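PDB 5KYM: 1-acyl-sn-glycerol-3-phosphate acyltransferase from Thermotoga maritima, which catalyses transfer of an acyl chain to 1-acyl-sn-glycerol-3-phosphate (lysophosphatidic acid), yielding phosphatidic acid, probably within the membrane bilayer through the HX4D motif of its family. Local coordinates for residues A[206-210]-A[240-246]. Coordinates in Å, arbitrary orientation, origin at the centre of the assembly. Residue numbers count along the deposited sequence, not the author numbering.
Sequences KVFLK and ELKARWS
In the alpha/beta acyltransferase domain, the C-terminal helix 223-243 lies against one face of the mixed five-stranded sheet, and this contact joins its last turn and the tail beyond it to strand 207-211. Residues 207-210 are extended (phi -109 to -144°, psi 116 to 151°), so side chains alternate: the CA-to-CB bonds of Lys206, Phe208 and Lys210 point toward 240-246, whereas that of Leu209 points away and its side chain packs on helix 89-96. CA of Phe208 lies 6.9 Å from CA of Leu241, and CA of Lys206 lies 9.8 Å from CA of Ser246. Leu241 (m, t) fills the apolar centre, with CD2 3.7 Å from Phe208 CB and CD1 3.9 Å from Lys210 CB; it also touches Ser187 and Trp189 of the adjacent strand. Phe208 adopts chi1 m, bringing CZ to 3.5 Å from Ser246 OG. Arg244 is the first residue to leave helical phi/psi (-58/119°), although its N still donates to Glu240 O at 3.1 Å. At the helix end, Glu240 OE1 accepts from Lys210 NZ (3.0 Å), carried on a nearly all-trans side chain, and forms a salt bridge with Arg244 NH2 (3.2 Å). This shared carboxylate offsets the 3.8 Å approach of Lys210 NZ to Arg244 NH2, while Arg244 NH1 is satisfied by Glu67 on the edge strand 64-67. Beyond the helix, the extended Ser246 (phi -154°) presents two acceptors to Lys206: weak hydrogen bonds run from Lys206 NZ to Ser246 O (3.1 Å) and to Ser246 OG (3.0 Å).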
loop_
_atom_site.group_PDB
_atom_site.type_symbol
_atom_site.label_atom_id
_atom_site.label_comp_id
_atom_site.label_asym_id
_atom_site.label_seq_id
_atom_site.Cartn_x
_atom_site.Cartn_y
_atom_site.Cartn_z
ATOM N N LYS A 206 -12.107 11.912 -5.402
ATOM C CA LYS A 206 -12.241 11.255 -4.100
ATOM C C LYS A 206 -11.617 9.868 -4.163
ATOM O O LYS A 206 -11.753 9.171 -5.157
ATOM C CB LYS A 206 -13.693 11.112 -3.752
ATOM C CG LYS A 206 -14.469 12.413 -3.877
ATOM C CD LYS A 206 -15.896 12.287 -3.405
ATOM C CE LYS A 206 -16.825 11.926 -4.539
ATOM N NZ LYS A 206 -18.070 11.484 -3.865
ATOM N N VAL A 207 -10.918 9.458 -3.121
ATOM C CA VAL A 207 -10.473 8.069 -3.002
ATOM C C VAL A 207 -11.286 7.405 -1.886
ATOM O O VAL A 207 -11.509 8.031 -0.827
ATOM C CB VAL A 207 -8.981 8.016 -2.675
ATOM C CG1 VAL A 207 -8.491 6.588 -2.489
ATOM C CG2 VAL A 207 -8.205 8.708 -3.775
ATOM N N PHE A 208 -11.727 6.173 -2.123
ATOM C CA PHE A 208 -12.389 5.340 -1.122
ATOM C C PHE A 208 -11.611 4.078 -0.874
ATOM O O PHE A 208 -11.028 3.513 -1.758
ATOM C CB PHE A 208 -13.752 4.909 -1.627
ATOM C CG PHE A 208 -14.661 6.025 -1.908
ATOM C CD1 PHE A 208 -14.615 6.671 -3.127
ATOM C CD2 PHE A 208 -15.504 6.509 -0.900
ATOM C CE1 PHE A 208 -15.482 7.734 -3.366
ATOM C CE2 PHE A 208 -16.360 7.575 -1.131
ATOM C CZ PHE A 208 -16.361 8.188 -2.371
ATOM N N LEU A 209 -11.717 3.568 0.314
ATOM C CA LEU A 209 -10.910 2.464 0.781
ATOM C C LEU A 209 -11.836 1.665 1.643
ATOM O O LEU A 209 -12.443 2.217 2.549
ATOM C CB LEU A 209 -9.784 3.052 1.623
ATOM C CG LEU A 209 -8.500 2.300 1.667
ATOM C CD1 LEU A 209 -7.577 3.021 2.650
ATOM C CD2 LEU A 209 -8.827 0.925 2.157
ATOM N N LYS A 210 -12.006 0.390 1.363
ATOM C CA LYS A 210 -12.813 -0.486 2.235
ATOM C C LYS A 210 -11.965 -1.670 2.771
ATOM O O LYS A 210 -11.525 -2.540 2.021
ATOM C CB LYS A 210 -14.058 -0.981 1.503
ATOM C CG LYS A 210 -14.893 -1.944 2.326
ATOM C CD LYS A 210 -16.333 -1.991 1.895
ATOM C CE LYS A 210 -17.011 -3.141 2.593
ATOM N NZ LYS A 210 -18.432 -3.110 2.194
ATOM N N GLU A 240 -18.974 -2.172 -5.038
ATOM C CA GLU A 240 -19.764 -1.334 -4.144
ATOM C C GLU A 240 -19.252 0.089 -4.077
ATOM O O GLU A 240 -20.038 1.042 -4.035
ATOM C CB GLU A 240 -19.745 -1.882 -2.735
ATOM C CG GLU A 240 -20.580 -3.144 -2.594
ATOM C CD GLU A 240 -20.556 -3.736 -1.196
ATOM O OE1 GLU A 240 -20.263 -2.982 -0.212
ATOM O OE2 GLU A 240 -20.855 -4.963 -1.123
ATOM N N LEU A 241 -17.930 0.213 -4.037
ATOM C CA LEU A 241 -17.273 1.505 -4.047
ATOM C C LEU A 241 -17.458 2.285 -5.377
ATOM O O LEU A 241 -17.736 3.453 -5.365
ATOM C CB LEU A 241 -15.817 1.340 -3.675
ATOM C CG LEU A 241 -15.532 0.892 -2.229
ATOM C CD1 LEU A 241 -14.031 0.664 -2.003
ATOM C CD2 LEU A 241 -15.975 1.921 -1.244
ATOM N N LYS A 242 -17.354 1.615 -6.513
ATOM C CA LYS A 242 -17.517 2.175 -7.835
ATOM C C LYS A 242 -18.909 2.795 -7.971
ATOM O O LYS A 242 -19.103 3.723 -8.780
ATOM C CB LYS A 242 -17.315 1.088 -8.907
ATOM C CG LYS A 242 -17.329 1.601 -10.359
ATOM C CD LYS A 242 -17.153 0.548 -11.458
ATOM C CE LYS A 242 -15.709 0.006 -11.418
ATOM N NZ LYS A 242 -15.031 -0.758 -12.538
ATOM N N ALA A 243 -19.896 2.278 -7.254
ATOM C CA ALA A 243 -21.298 2.564 -7.527
ATOM C C ALA A 243 -21.891 3.532 -6.528
ATOM O O ALA A 243 -22.811 4.261 -6.888
ATOM C CB ALA A 243 -22.095 1.276 -7.537
ATOM N N ARG A 244 -21.353 3.572 -5.297
ATOM C CA ARG A 244 -21.843 4.477 -4.283
ATOM C C ARG A 244 -21.760 5.888 -4.736
ATOM O O ARG A 244 -20.692 6.364 -5.013
ATOM C CB ARG A 244 -21.027 4.394 -3.032
ATOM C CG ARG A 244 -21.576 3.343 -2.098
ATOM C CD ARG A 244 -20.812 3.312 -0.787
ATOM N NE ARG A 244 -20.923 1.937 -0.250
ATOM C CZ ARG A 244 -19.972 1.320 0.437
ATOM N NH1 ARG A 244 -18.825 1.981 0.689
ATOM N NH2 ARG A 244 -20.160 0.047 0.863
ATOM N N TRP A 245 -22.901 6.545 -4.808
ATOM C CA TRP A 245 -22.979 7.999 -4.821
ATOM C C TRP A 245 -22.738 8.555 -3.421
ATOM O O TRP A 245 -23.226 8.027 -2.427
ATOM C CB TRP A 245 -24.375 8.482 -5.299
ATOM C CG TRP A 245 -24.502 9.957 -5.344
ATOM C CD1 TRP A 245 -24.143 10.795 -6.382
ATOM C CD2 TRP A 245 -24.968 10.786 -4.283
ATOM N NE1 TRP A 245 -24.392 12.101 -6.021
ATOM C CE2 TRP A 245 -24.875 12.133 -4.736
ATOM C CE3 TRP A 245 -25.460 10.527 -2.987
ATOM C CZ2 TRP A 245 -25.236 13.225 -3.932
ATOM C CZ3 TRP A 245 -25.852 11.629 -2.161
ATOM C CH2 TRP A 245 -25.720 12.960 -2.650
ATOM N N SER A 246 -22.032 9.677 -3.395
ATOM C CA SER A 246 -21.823 10.485 -2.228
ATOM C C SER A 246 -21.566 11.948 -2.622
ATOM O O SER A 246 -21.113 12.211 -3.733
ATOM C CB SER A 246 -20.631 9.923 -1.483
ATOM O OG SER A 246 -19.668 9.444 -2.397
#